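Local coordinates for ChrR-like cupin domain-containing protein (Ralstonia eutropha, PDB 3CJX) that is of unknown function but adopts the cupin fold of the ChrR-like family, whose barrel interior commonly houses a metal or ligand site, at residues A[15-21]-A[32-36]; A[41-45]-A[114-118]; A[58-64]-A[92-98]; A[139-143]-A[154-158]. All coordinates share one frame. Residue numbers count along the deposited sequence, not the author numbering.

Contact 1 (A[15-21]-A[32-36]). With SO4 (sulfate ion), chain I.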
loop_
_atom_site.group_PDB
_atom_site.type_symbol
_atom_site.label_atom_id
_atom_site.label_comp_id
_atom_site.label_asym_id
_atom_site.label_seq_id
_atom_site.Cartn_x
_atom_site.Cartn_y
_atom_site.Cartn_z
ATOM N N THR A 15 -1.954 -4.828 13.831
ATOM C CA THR A 15 -2.478 -5.444 12.595
ATOM C C THR A 15 -2.971 -6.892 12.735
ATOM O O THR A 15 -3.551 -7.414 11.805
ATOM C CB THR A 15 -1.498 -5.339 11.406
ATOM O OG1 THR A 15 -0.301 -6.076 11.684
ATOM C CG2 THR A 15 -1.155 -3.888 11.110
ATOM N N THR A 16 -2.755 -7.535 13.881
ATOM C CA THR A 16 -3.275 -8.897 14.131
ATOM C C THR A 16 -4.614 -8.925 14.886
ATOM O O THR A 16 -5.218 -9.976 15.001
ATOM C CB THR A 16 -2.282 -9.770 14.939
ATOM O OG1 THR A 16 -2.220 -9.331 16.297
ATOM C CG2 THR A 16 -0.900 -9.732 14.329
ATOM N N ALA A 17 -5.071 -7.789 15.405
ATOM C CA ALA A 17 -6.341 -7.719 16.145
ATOM C C ALA A 17 -7.610 -7.603 15.262
ATOM O O ALA A 17 -8.722 -7.625 15.789
ATOM C CB ALA A 17 -6.292 -6.567 17.136
ATOM N N HIS A 18 -7.444 -7.439 13.943
ATOM C CA HIS A 18 -8.569 -7.286 13.017
ATOM C C HIS A 18 -8.175 -7.867 11.684
ATOM O O HIS A 18 -6.992 -7.847 11.344
ATOM C CB HIS A 18 -8.928 -5.807 12.810
ATOM C CG HIS A 18 -9.259 -5.086 14.078
ATOM N ND1 HIS A 18 -10.506 -5.141 14.665
ATOM C CD2 HIS A 18 -8.489 -4.336 14.900
ATOM C CE1 HIS A 18 -10.493 -4.439 15.787
ATOM N NE2 HIS A 18 -9.282 -3.936 15.950
ATOM N N PRO A 19 -9.148 -8.373 10.911
ATOM C CA PRO A 19 -8.782 -8.893 9.603
ATOM C C PRO A 19 -8.441 -7.779 8.634
ATOM O O PRO A 19 -8.887 -6.657 8.816
ATOM C CB PRO A 19 -10.047 -9.618 9.139
ATOM C CG PRO A 19 -11.151 -9.023 9.890
ATOM C CD PRO A 19 -10.591 -8.489 11.172
ATOM N N PHE A 20 -7.639 -8.091 7.621
ATOM C CA PHE A 20 -7.284 -7.111 6.600
ATOM C C PHE A 20 -8.525 -6.736 5.791
ATOM O O PHE A 20 -9.488 -7.499 5.699
ATOM C CB PHE A 20 -6.209 -7.657 5.649
ATOM C CG PHE A 20 -4.794 -7.553 6.169
ATOM C CD1 PHE A 20 -4.463 -7.920 7.462
ATOM C CD2 PHE A 20 -3.769 -7.146 5.322
ATOM C CE1 PHE A 20 -3.143 -7.836 7.907
ATOM C CE2 PHE A 20 -2.450 -7.067 5.764
ATOM C CZ PHE A 20 -2.142 -7.418 7.057
ATOM N N LEU A 21 -8.498 -5.530 5.237
ATOM C CA LEU A 21 -9.551 -5.076 4.351
ATOM C C LEU A 21 -9.305 -5.845 3.053
ATOM O O LEU A 21 -8.182 -5.871 2.551
ATOM C CB LEU A 21 -9.443 -3.564 4.136
ATOM C CG LEU A 21 -9.551 -2.718 5.407
ATOM C CD1 LEU A 21 -9.364 -1.234 5.100
ATOM C CD2 LEU A 21 -10.902 -2.993 6.075
ATOM N N ILE A 32 -5.312 -5.155 2.349
ATOM C CA ILE A 32 -4.574 -4.088 3.027
ATOM C C ILE A 32 -4.991 -3.910 4.459
ATOM O O ILE A 32 -6.154 -4.170 4.824
ATOM C CB ILE A 32 -4.905 -2.686 2.413
ATOM C CG1 ILE A 32 -4.754 -2.678 0.925
ATOM C CG2 ILE A 32 -3.968 -1.613 2.900
ATOM C CD1 ILE A 32 -3.329 -2.894 0.519
ATOM N N PHE A 33 -4.033 -3.449 5.260
ATOM C CA PHE A 33 -4.308 -3.001 6.607
ATOM C C PHE A 33 -3.698 -1.594 6.683
ATOM O O PHE A 33 -2.484 -1.461 6.701
ATOM C CB PHE A 33 -3.728 -3.926 7.678
ATOM C CG PHE A 33 -4.405 -3.780 9.012
ATOM C CD1 PHE A 33 -4.450 -2.541 9.649
ATOM C CD2 PHE A 33 -5.011 -4.859 9.615
ATOM C CE1 PHE A 33 -5.077 -2.381 10.850
ATOM C CE2 PHE A 33 -5.635 -4.716 10.825
ATOM C CZ PHE A 33 -5.663 -3.468 11.452
ATOM N N PRO A 34 -4.536 -0.545 6.725
ATOM C CA PRO A 34 -3.958 0.780 6.769
ATOM C C PRO A 34 -3.349 1.066 8.127
ATOM O O PRO A 34 -3.838 0.566 9.130
ATOM C CB PRO A 34 -5.166 1.692 6.526
ATOM C CG PRO A 34 -6.306 0.931 7.060
ATOM C CD PRO A 34 -6.008 -0.498 6.787
ATOM N N LEU A 35 -2.269 1.836 8.134
ATOM C CA LEU A 35 -1.576 2.236 9.356
ATOM C C LEU A 35 -1.591 3.767 9.503
ATOM O O LEU A 35 -2.172 4.294 10.458
ATOM C CB LEU A 35 -0.142 1.675 9.362
ATOM C CG LEU A 35 -0.100 0.167 9.074
ATOM C CD1 LEU A 35 1.320 -0.355 8.940
ATOM C CD2 LEU A 35 -0.870 -0.562 10.180
ATOM N N PHE A 36 -0.993 4.460 8.531
ATOM C CA PHE A 36 -0.892 5.919 8.542
ATOM C C PHE A 36 -1.256 6.502 7.183
ATOM O O PHE A 36 -0.712 6.080 6.181
ATOM C CB PHE A 36 0.529 6.340 8.925
ATOM C CG PHE A 36 0.701 7.816 9.070
ATOM C CD1 PHE A 36 0.462 8.428 10.281
ATOM C CD2 PHE A 36 1.091 8.595 7.995
ATOM C CE1 PHE A 36 0.609 9.786 10.423
ATOM C CE2 PHE A 36 1.232 9.953 8.128
ATOM C CZ PHE A 36 0.997 10.550 9.336
HETATM S S SO4 I . -13.289 -7.100 13.713
HETATM O O1 SO4 I . -13.584 -7.280 12.290
HETATM O O2 SO4 I . -12.057 -7.789 14.113
HETATM O O3 SO4 I . -14.399 -7.619 14.518
HETATM O O4 SO4 I . -13.104 -5.673 13.959
#
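A pair of backbone hydrogen bonds ties L21 to I32: L21 N donates to I32 O at 2.7 Å, and I32 N returns the bond to L21 O at 3.0 Å. H18 ND1 donates to sulfate O4 at 2.7 Å and more weakly to sulfate O2 at 3.1 Å; the sulfate, probably from the crystallisation liquor, also accepts from the backbone N of G152. The two bonds of L21 and I32 make a single antiparallel bridge, so the loop ahead of strand 30-38 of the cupin sheet pairs with it at this one position only, within the two segments. What fills the bend is F33. Its ring presents an edge to the face of F20, centroids 5.5 Å apart and planes at 79°, while F33 CB sits 3.7 Å from the F20 ring centroid as a CH-pi contact. T15 CA lies over a face of the F33 ring, 3.9 Å from its centroid, so T15, the first residue of the near-helical 15-17, covers that face of the ring. Further along the strand, T15 CG2 meets L35 CD2 at 3.5 Å. L21 CD1 packs on P34 CD at 3.8 Å, and helix 135-148 covers both residues through V142.

Contact 2 (A[41-45]-A[114-118])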
loop_
_atom_site.group_PDB
_atom_site.type_symbol
_atom_site.label_atom_id
_atom_site.label_comp_id
_atom_site.label_asym_id
_atom_site.label_seq_id
_atom_site.Cartn_x
_atom_site.Cartn_y
_atom_site.Cartn_z
ATOM N N ASN A 41 0.083 15.622 2.681
ATOM C CA ASN A 41 1.516 15.544 2.334
ATOM C C ASN A 41 1.818 14.378 1.428
ATOM O O ASN A 41 2.987 14.088 1.161
ATOM C CB ASN A 41 2.363 15.396 3.580
ATOM C CG ASN A 41 2.277 16.582 4.445
ATOM O OD1 ASN A 41 2.098 17.714 3.962
ATOM N ND2 ASN A 41 2.387 16.357 5.751
ATOM N N GLY A 42 0.775 13.695 0.974
ATOM C CA GLY A 42 0.948 12.550 0.097
ATOM C C GLY A 42 1.827 11.489 0.733
ATOM O O GLY A 42 2.967 11.275 0.300
ATOM N N LEU A 43 1.321 10.843 1.779
ATOM C CA LEU A 43 2.091 9.791 2.443
ATOM C C LEU A 43 1.183 8.700 3.010
ATOM O O LEU A 43 0.168 9.007 3.631
ATOM C CB LEU A 43 2.938 10.411 3.554
ATOM C CG LEU A 43 3.810 9.445 4.350
ATOM C CD1 LEU A 43 4.819 8.703 3.445
ATOM C CD2 LEU A 43 4.508 10.256 5.414
HETATM N N MSE A 44 1.523 7.439 2.762
HETATM C CA MSE A 44 0.767 6.337 3.350
HETATM C C MSE A 44 1.719 5.271 3.814
HETATM O O MSE A 44 2.630 4.916 3.077
HETATM C CB MSE A 44 -0.162 5.623 2.379
HETATM C CG MSE A 44 -0.570 6.352 1.180
HETATM SE SE MSE A 44 -1.745 5.203 0.128
HETATM C CE MSE A 44 -0.592 4.967 -1.420
ATOM N N VAL A 45 1.490 4.751 5.013
ATOM C CA VAL A 45 2.263 3.649 5.533
ATOM C C VAL A 45 1.247 2.524 5.676
ATOM O O VAL A 45 0.289 2.665 6.423
ATOM C CB VAL A 45 2.939 4.010 6.862
ATOM C CG1 VAL A 45 3.801 2.833 7.366
ATOM C CG2 VAL A 45 3.763 5.271 6.697
ATOM N N PHE A 114 5.008 -1.073 3.595
ATOM C CA PHE A 114 5.644 -0.046 2.801
ATOM C C PHE A 114 5.232 1.335 3.166
ATOM O O PHE A 114 4.180 1.554 3.755
ATOM C CB PHE A 114 5.399 -0.253 1.310
ATOM C CG PHE A 114 3.971 -0.123 0.906
ATOM C CD1 PHE A 114 3.443 1.117 0.553
ATOM C CD2 PHE A 114 3.159 -1.237 0.858
ATOM C CE1 PHE A 114 2.117 1.244 0.187
ATOM C CE2 PHE A 114 1.839 -1.133 0.477
ATOM C CZ PHE A 114 1.311 0.117 0.141
HETATM N N MSE A 115 6.115 2.259 2.826
HETATM C CA MSE A 115 5.892 3.665 3.031
HETATM C C MSE A 115 5.910 4.318 1.631
HETATM O O MSE A 115 6.981 4.447 1.042
HETATM C CB MSE A 115 6.984 4.225 3.967
HETATM C CG MSE A 115 7.068 3.575 5.403
HETATM SE SE MSE A 115 8.429 2.188 5.919
HETATM C CE MSE A 115 8.080 0.619 4.869
ATOM N N LEU A 116 4.743 4.709 1.116
ATOM C CA LEU A 116 4.636 5.323 -0.213
ATOM C C LEU A 116 4.391 6.813 -0.142
ATOM O O LEU A 116 3.387 7.251 0.400
ATOM C CB LEU A 116 3.484 4.685 -1.006
ATOM C CG LEU A 116 3.137 5.246 -2.400
ATOM C CD1 LEU A 116 4.257 5.068 -3.402
ATOM C CD2 LEU A 116 1.890 4.574 -2.927
ATOM N N SER A 117 5.298 7.586 -0.713
ATOM C CA SER A 117 5.134 9.031 -0.783
ATOM C C SER A 117 4.672 9.400 -2.167
ATOM O O SER A 117 5.011 8.742 -3.152
ATOM C CB SER A 117 6.428 9.772 -0.481
ATOM O OG SER A 117 6.754 9.586 0.877
ATOM N N GLY A 118 3.899 10.469 -2.230
ATOM C CA GLY A 118 3.376 10.950 -3.467
ATOM C C GLY A 118 2.239 10.086 -3.928
ATOM O O GLY A 118 1.632 9.333 -3.167
#
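This is an antiparallel strand pairing inside the six-stranded mixed sheet, where the start of strand 43-50 runs beside the end of strand 110-117. The axes of 43-45 and 114-117 come within 4.8 Å at 171°, close to ideal antiparallel. M44 and L116 form the hydrogen-bonded pair: M44 N donates to L116 O at 3.0 Å, and L116 N to M44 O at 2.9 Å. A third bond, G118 N to G42 O at 2.8 Å, carries the pairing past the end of the strand into the loop. L43 with S117 and V45 with M115 are the non-hydrogen-bonded pairs, their CA atoms 4.5 and 4.4 Å apart. Sixty-eight residues separate the segments, so the pairing joins distant parts of the chain side by side in one of the two sheets of the cupin-like beta barrel. G42 has positive phi and, with L43, faces D38 in a G1 beta bulge at the turn from strand 30-38. Side chains alternate. L43, V45, M115 and S117 share one face, with V45 CG1 3.9 Å from M115 CG and L43 CD1 3.3 Å from S117 OG; the selenomethionine M44 and L116 occupy the other, where A135 and I138 of helix 135-148 pack on M44.

Contact 3 (A[58-64]-A[92-98])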
loop_
_atom_site.group_PDB
_atom_site.type_symbol
_atom_site.label_atom_id
_atom_site.label_comp_id
_atom_site.label_asym_id
_atom_site.label_seq_id
_atom_site.Cartn_x
_atom_site.Cartn_y
_atom_site.Cartn_z
ATOM N N LEU A 58 1.111 -1.287 -14.274
ATOM C CA LEU A 58 2.336 -0.502 -14.120
ATOM C C LEU A 58 2.049 0.706 -13.215
ATOM O O LEU A 58 1.080 1.418 -13.421
ATOM C CB LEU A 58 2.880 -0.006 -15.465
ATOM C CG LEU A 58 3.673 -0.914 -16.404
ATOM C CD1 LEU A 58 3.899 -0.198 -17.709
ATOM C CD2 LEU A 58 4.998 -1.263 -15.826
ATOM N N HIS A 59 2.897 0.914 -12.212
ATOM C CA HIS A 59 2.766 2.028 -11.263
ATOM C C HIS A 59 3.873 3.041 -11.456
ATOM O O HIS A 59 5.022 2.727 -11.167
ATOM C CB HIS A 59 2.845 1.554 -9.791
ATOM C CG HIS A 59 1.711 0.669 -9.352
ATOM N ND1 HIS A 59 0.385 0.974 -9.582
ATOM C CD2 HIS A 59 1.708 -0.485 -8.641
ATOM C CE1 HIS A 59 -0.382 0.026 -9.074
ATOM N NE2 HIS A 59 0.396 -0.871 -8.497
ATOM N N PHE A 60 3.546 4.239 -11.944
ATOM C CA PHE A 60 4.522 5.330 -12.019
ATOM C C PHE A 60 4.488 6.052 -10.672
ATOM O O PHE A 60 3.430 6.526 -10.260
ATOM C CB PHE A 60 4.175 6.312 -13.137
ATOM C CG PHE A 60 5.068 7.501 -13.194
ATOM C CD1 PHE A 60 6.249 7.447 -13.892
ATOM C CD2 PHE A 60 4.733 8.670 -12.546
ATOM C CE1 PHE A 60 7.088 8.534 -13.947
ATOM C CE2 PHE A 60 5.578 9.767 -12.593
ATOM C CZ PHE A 60 6.752 9.698 -13.303
ATOM N N HIS A 61 5.636 6.139 -9.998
ATOM C CA HIS A 61 5.735 6.786 -8.670
ATOM C C HIS A 61 6.154 8.243 -8.757
ATOM O O HIS A 61 7.157 8.554 -9.380
ATOM C CB HIS A 61 6.745 6.059 -7.783
ATOM C CG HIS A 61 6.464 4.606 -7.640
ATOM N ND1 HIS A 61 5.323 4.133 -7.028
ATOM C CD2 HIS A 61 7.153 3.515 -8.051
ATOM C CE1 HIS A 61 5.329 2.811 -7.057
ATOM N NE2 HIS A 61 6.424 2.411 -7.679
ATOM N N THR A 62 5.390 9.134 -8.133
ATOM C CA THR A 62 5.751 10.541 -8.108
ATOM C C THR A 62 6.611 10.891 -6.887
ATOM O O THR A 62 7.124 11.994 -6.790
ATOM C CB THR A 62 4.505 11.446 -8.090
ATOM O OG1 THR A 62 3.731 11.170 -6.918
ATOM C CG2 THR A 62 3.645 11.234 -9.347
ATOM N N GLY A 63 6.725 9.960 -5.944
ATOM C CA GLY A 63 7.527 10.145 -4.738
ATOM C C GLY A 63 8.193 8.824 -4.401
ATOM O O GLY A 63 7.964 7.828 -5.123
ATOM N N THR A 64 8.986 8.785 -3.321
ATOM C CA THR A 64 9.736 7.567 -2.981
ATOM C C THR A 64 8.879 6.431 -2.451
ATOM O O THR A 64 7.767 6.650 -2.004
ATOM C CB THR A 64 10.850 7.813 -1.926
ATOM O OG1 THR A 64 10.265 8.166 -0.673
ATOM C CG2 THR A 64 11.836 8.902 -2.386
ATOM N N GLU A 92 12.711 2.616 -3.875
ATOM C CA GLU A 92 12.361 2.928 -5.255
ATOM C C GLU A 92 12.240 4.466 -5.319
ATOM O O GLU A 92 11.484 5.056 -4.550
ATOM C CB GLU A 92 11.023 2.283 -5.569
ATOM C CG GLU A 92 10.937 1.585 -6.907
ATOM C CD GLU A 92 9.485 1.178 -7.230
ATOM O OE1 GLU A 92 8.683 1.044 -6.260
ATOM O OE2 GLU A 92 9.141 1.000 -8.435
ATOM N N PRO A 93 13.009 5.124 -6.188
ATOM C CA PRO A 93 12.863 6.578 -6.177
ATOM C C PRO A 93 11.654 7.067 -6.954
ATOM O O PRO A 93 10.997 6.297 -7.654
ATOM C CB PRO A 93 14.145 7.054 -6.866
ATOM C CG PRO A 93 14.485 5.964 -7.802
ATOM C CD PRO A 93 14.021 4.680 -7.161
ATOM N N GLY A 94 11.365 8.352 -6.808
ATOM C CA GLY A 94 10.324 8.992 -7.586
ATOM C C GLY A 94 10.817 8.994 -9.028
ATOM O O GLY A 94 12.028 9.028 -9.282
ATOM N N GLY A 95 9.871 8.906 -9.959
ATOM C CA GLY A 95 10.145 8.903 -11.381
ATOM C C GLY A 95 10.274 7.507 -11.950
ATOM O O GLY A 95 10.390 7.348 -13.165
ATOM N N SER A 96 10.246 6.491 -11.089
ATOM C CA SER A 96 10.349 5.131 -11.553
ATOM C C SER A 96 8.972 4.553 -11.897
ATOM O O SER A 96 7.941 5.035 -11.433
ATOM C CB SER A 96 11.079 4.264 -10.525
ATOM O OG SER A 96 10.356 4.121 -9.312
ATOM N N ILE A 97 8.985 3.544 -12.759
ATOM C CA ILE A 97 7.784 2.862 -13.183
ATOM C C ILE A 97 8.115 1.373 -13.288
ATOM O O ILE A 97 8.998 0.988 -14.035
ATOM C CB ILE A 97 7.245 3.443 -14.523
ATOM C CG1 ILE A 97 5.997 2.676 -14.986
ATOM C CG2 ILE A 97 8.332 3.435 -15.585
ATOM C CD1 ILE A 97 5.299 3.328 -16.181
ATOM N N HIS A 98 7.443 0.545 -12.497
ATOM C CA HIS A 98 7.652 -0.900 -12.539
ATOM C C HIS A 98 6.320 -1.596 -12.369
ATOM O O HIS A 98 5.323 -0.957 -12.067
ATOM C CB HIS A 98 8.623 -1.366 -11.446
ATOM C CG HIS A 98 9.962 -0.708 -11.510
ATOM N ND1 HIS A 98 10.396 0.190 -10.558
ATOM C CD2 HIS A 98 10.938 -0.767 -12.446
ATOM C CE1 HIS A 98 11.595 0.635 -10.890
ATOM N NE2 HIS A 98 11.944 0.074 -12.033
#
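Two histidines and a glutamate crowd together here: H98 ND1 donates to E92 OE2 at 2.6 Å in a nearly straight His-carboxylate hydrogen bond, while H61 NE2 comes to 3.0 Å from E92 OE1, at an angle too poor for a hydrogen bond, and makes a weak hydrogen bond to a glycerol. H61 ND1 bonds to N120. A histidine-glutamate cluster of this kind recalls the metal sites of other cupins, but the model holds no metal here, and any such role remains inference. Backbone hydrogen bonds pair the two segments. H59 N donates to H98 O at 3.1 Å, H61 N to S96 O at 2.9 Å, and G95 N to H61 O at 2.8 Å, an antiparallel pairing that runs into the type II turn P93 to S96. G95, with phi of 94°, takes the turn position where a side chain would press on the preceding carbonyl, and S96 OG reaches back to P93 O at 2.8 Å. On the face away from H59 and H98, F60 and I97 pair, with F60 CD1 4.2 Å from I97 CB; L58 CD1 lies 4.1 Å from I97 CD1. In the antiparallel sheet, strand 58-61 sits between 97-101 and 120-123, H59 bonding to N122 on the latter, while Y76 from strand 73-76 stacks on the H98 ring.

Contact 4 (A[139-143]-A[154-158])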
loop_
_atom_site.group_PDB
_atom_site.type_symbol
_atom_site.label_atom_id
_atom_site.label_comp_id
_atom_site.label_asym_id
_atom_site.label_seq_id
_atom_site.Cartn_x
_atom_site.Cartn_y
_atom_site.Cartn_z
ATOM N N LYS A 139 -7.681 6.277 0.826
ATOM C CA LYS A 139 -8.420 6.490 2.072
ATOM C C LYS A 139 -9.920 6.334 1.859
ATOM O O LYS A 139 -10.598 5.727 2.682
ATOM C CB LYS A 139 -8.121 7.865 2.682
ATOM C CG LYS A 139 -8.651 8.043 4.118
ATOM C CD LYS A 139 -8.178 9.370 4.727
ATOM C CE LYS A 139 -8.616 9.554 6.174
ATOM N NZ LYS A 139 -10.104 9.520 6.357
ATOM N N ASN A 140 -10.440 6.884 0.766
ATOM C CA ASN A 140 -11.875 6.725 0.463
ATOM C C ASN A 140 -12.259 5.247 0.352
ATOM O O ASN A 140 -13.270 4.841 0.933
ATOM C CB ASN A 140 -12.304 7.501 -0.789
ATOM C CG ASN A 140 -12.236 9.013 -0.593
ATOM O OD1 ASN A 140 -11.652 9.511 0.373
ATOM N ND2 ASN A 140 -12.832 9.749 -1.512
ATOM N N TRP A 141 -11.481 4.444 -0.372
ATOM C CA TRP A 141 -11.805 3.021 -0.453
ATOM C C TRP A 141 -11.695 2.390 0.926
ATOM O O TRP A 141 -12.552 1.585 1.303
ATOM C CB TRP A 141 -10.915 2.254 -1.431
ATOM C CG TRP A 141 -11.275 0.801 -1.451
ATOM C CD1 TRP A 141 -12.220 0.201 -2.225
ATOM C CD2 TRP A 141 -10.731 -0.223 -0.619
ATOM N NE1 TRP A 141 -12.281 -1.136 -1.942
ATOM C CE2 TRP A 141 -11.384 -1.418 -0.951
ATOM C CE3 TRP A 141 -9.751 -0.242 0.378
ATOM C CZ2 TRP A 141 -11.086 -2.616 -0.338
ATOM C CZ3 TRP A 141 -9.451 -1.429 0.981
ATOM C CH2 TRP A 141 -10.110 -2.603 0.624
ATOM N N VAL A 142 -10.654 2.754 1.677
ATOM C CA VAL A 142 -10.468 2.200 3.031
ATOM C C VAL A 142 -11.697 2.453 3.912
ATOM O O VAL A 142 -12.270 1.519 4.476
ATOM C CB VAL A 142 -9.213 2.791 3.756
ATOM C CG1 VAL A 142 -9.288 2.519 5.279
ATOM C CG2 VAL A 142 -7.898 2.277 3.121
ATOM N N ASP A 143 -12.113 3.713 3.996
ATOM C CA ASP A 143 -13.250 4.086 4.843
ATOM C C ASP A 143 -14.526 3.397 4.380
ATOM O O ASP A 143 -15.356 3.028 5.203
ATOM C CB ASP A 143 -13.430 5.607 4.892
ATOM C CG ASP A 143 -12.311 6.310 5.652
ATOM O OD1 ASP A 143 -11.749 5.700 6.598
ATOM O OD2 ASP A 143 -12.014 7.493 5.315
ATOM N N ARG A 154 -8.930 0.400 13.200
ATOM C CA ARG A 154 -8.623 1.825 13.303
ATOM C C ARG A 154 -7.252 2.050 12.719
ATOM O O ARG A 154 -6.405 1.167 12.807
ATOM C CB ARG A 154 -8.531 2.289 14.751
ATOM C CG ARG A 154 -9.754 2.074 15.602
ATOM C CD ARG A 154 -9.563 2.759 16.962
ATOM N NE ARG A 154 -8.371 2.268 17.665
ATOM C CZ ARG A 154 -7.851 2.821 18.764
ATOM N NH1 ARG A 154 -8.392 3.909 19.319
ATOM N NH2 ARG A 154 -6.763 2.286 19.309
ATOM N N TYR A 155 -7.034 3.232 12.150
ATOM C CA TYR A 155 -5.732 3.611 11.601
ATOM C C TYR A 155 -5.472 5.098 11.915
ATOM O O TYR A 155 -6.354 5.805 12.390
ATOM C CB TYR A 155 -5.647 3.296 10.093
ATOM C CG TYR A 155 -6.588 4.116 9.238
ATOM C CD1 TYR A 155 -7.885 3.683 8.999
ATOM C CD2 TYR A 155 -6.181 5.326 8.678
ATOM C CE1 TYR A 155 -8.757 4.424 8.233
ATOM C CE2 TYR A 155 -7.048 6.082 7.904
ATOM C CZ TYR A 155 -8.341 5.623 7.689
ATOM O OH TYR A 155 -9.242 6.351 6.953
ATOM N N ILE A 156 -4.256 5.561 11.661
ATOM C CA ILE A 156 -3.890 6.937 11.948
ATOM C C ILE A 156 -4.028 7.784 10.686
ATOM O O ILE A 156 -3.616 7.357 9.603
ATOM C CB ILE A 156 -2.450 7.031 12.446
ATOM C CG1 ILE A 156 -2.220 6.061 13.598
ATOM C CG2 ILE A 156 -2.125 8.466 12.842
ATOM C CD1 ILE A 156 -3.148 6.250 14.716
ATOM N N ALA A 157 -4.606 8.978 10.833
ATOM C CA ALA A 157 -4.828 9.869 9.713
ATOM C C ALA A 157 -4.481 11.297 10.087
ATOM O O ALA A 157 -4.746 11.728 11.193
ATOM C CB ALA A 157 -6.277 9.787 9.262
ATOM N N ALA A 158 -3.873 12.020 9.155
ATOM C CA ALA A 158 -3.516 13.417 9.363
ATOM C C ALA A 158 -4.685 14.263 8.868
ATOM O O ALA A 158 -5.201 14.016 7.781
ATOM C CB ALA A 158 -2.244 13.754 8.602
#
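Y155 packs its ring on V142, CE1 coming to 3.6 Å from V142 CG1, and reaches the polar rim of helix 135-148 with its hydroxyl. The contact joins the helix that follows the cupin-like barrel strands to the short C-terminal strand 156-157, which returns to the edge of the mixed sheet beside strand 30-38. Between them is a connection of seven residues, 149-155, and the tyrosine spans the gap: the backbones stay well apart, with CA atoms of V142 and Y155 9.9 Å from each other, so side chains make the whole contact. P34 of strand 30-38 touches both V142 and Y155, so the apolar part of the contact continues onto the sheet. The polar end is a three-membered cluster. K139 and D143 stand one helical turn apart, joined by the backbone bond D143 N to K139 O at 2.8 Å, and their side chains form a salt bridge, K139 NZ to D143 OD2 at 3.0 Å. The extended K139 chain runs past the edge of the tyrosine ring and also brings its CE to 3.9 Å from A157 CB. Its ammonium adds a weak hydrogen bond, K139 NZ to Y155 OH at 3.3 Å. The stronger bond at that hydroxyl runs the other way, from Y155 OH to D143 OD1 at 2.6 Å.

In the fold
Contacts 1, 2 and 4 all reach the mixed sheet. Contact 1 meets contact 2 through F36 O to V45 N at 2.8 Å and L35 N to V45 O at 3.2 Å, L35 and F36 both facing V45 in a classic beta bulge; it meets contact 4 through L35 O to I156 N at 2.7 Å. Contact 3 pairs strands of the other sheet, though E92 ends strand 88-92 of the mixed one, and is nested in the loop that contact 2 closes; S117 N and T64 O, 2.9 Å apart, join them. The centre of contact 3 is about 25 and 23 Å from those of contacts 1 and 4, across the chain's centre; its histidine-glutamate cluster lies beside a glycerol.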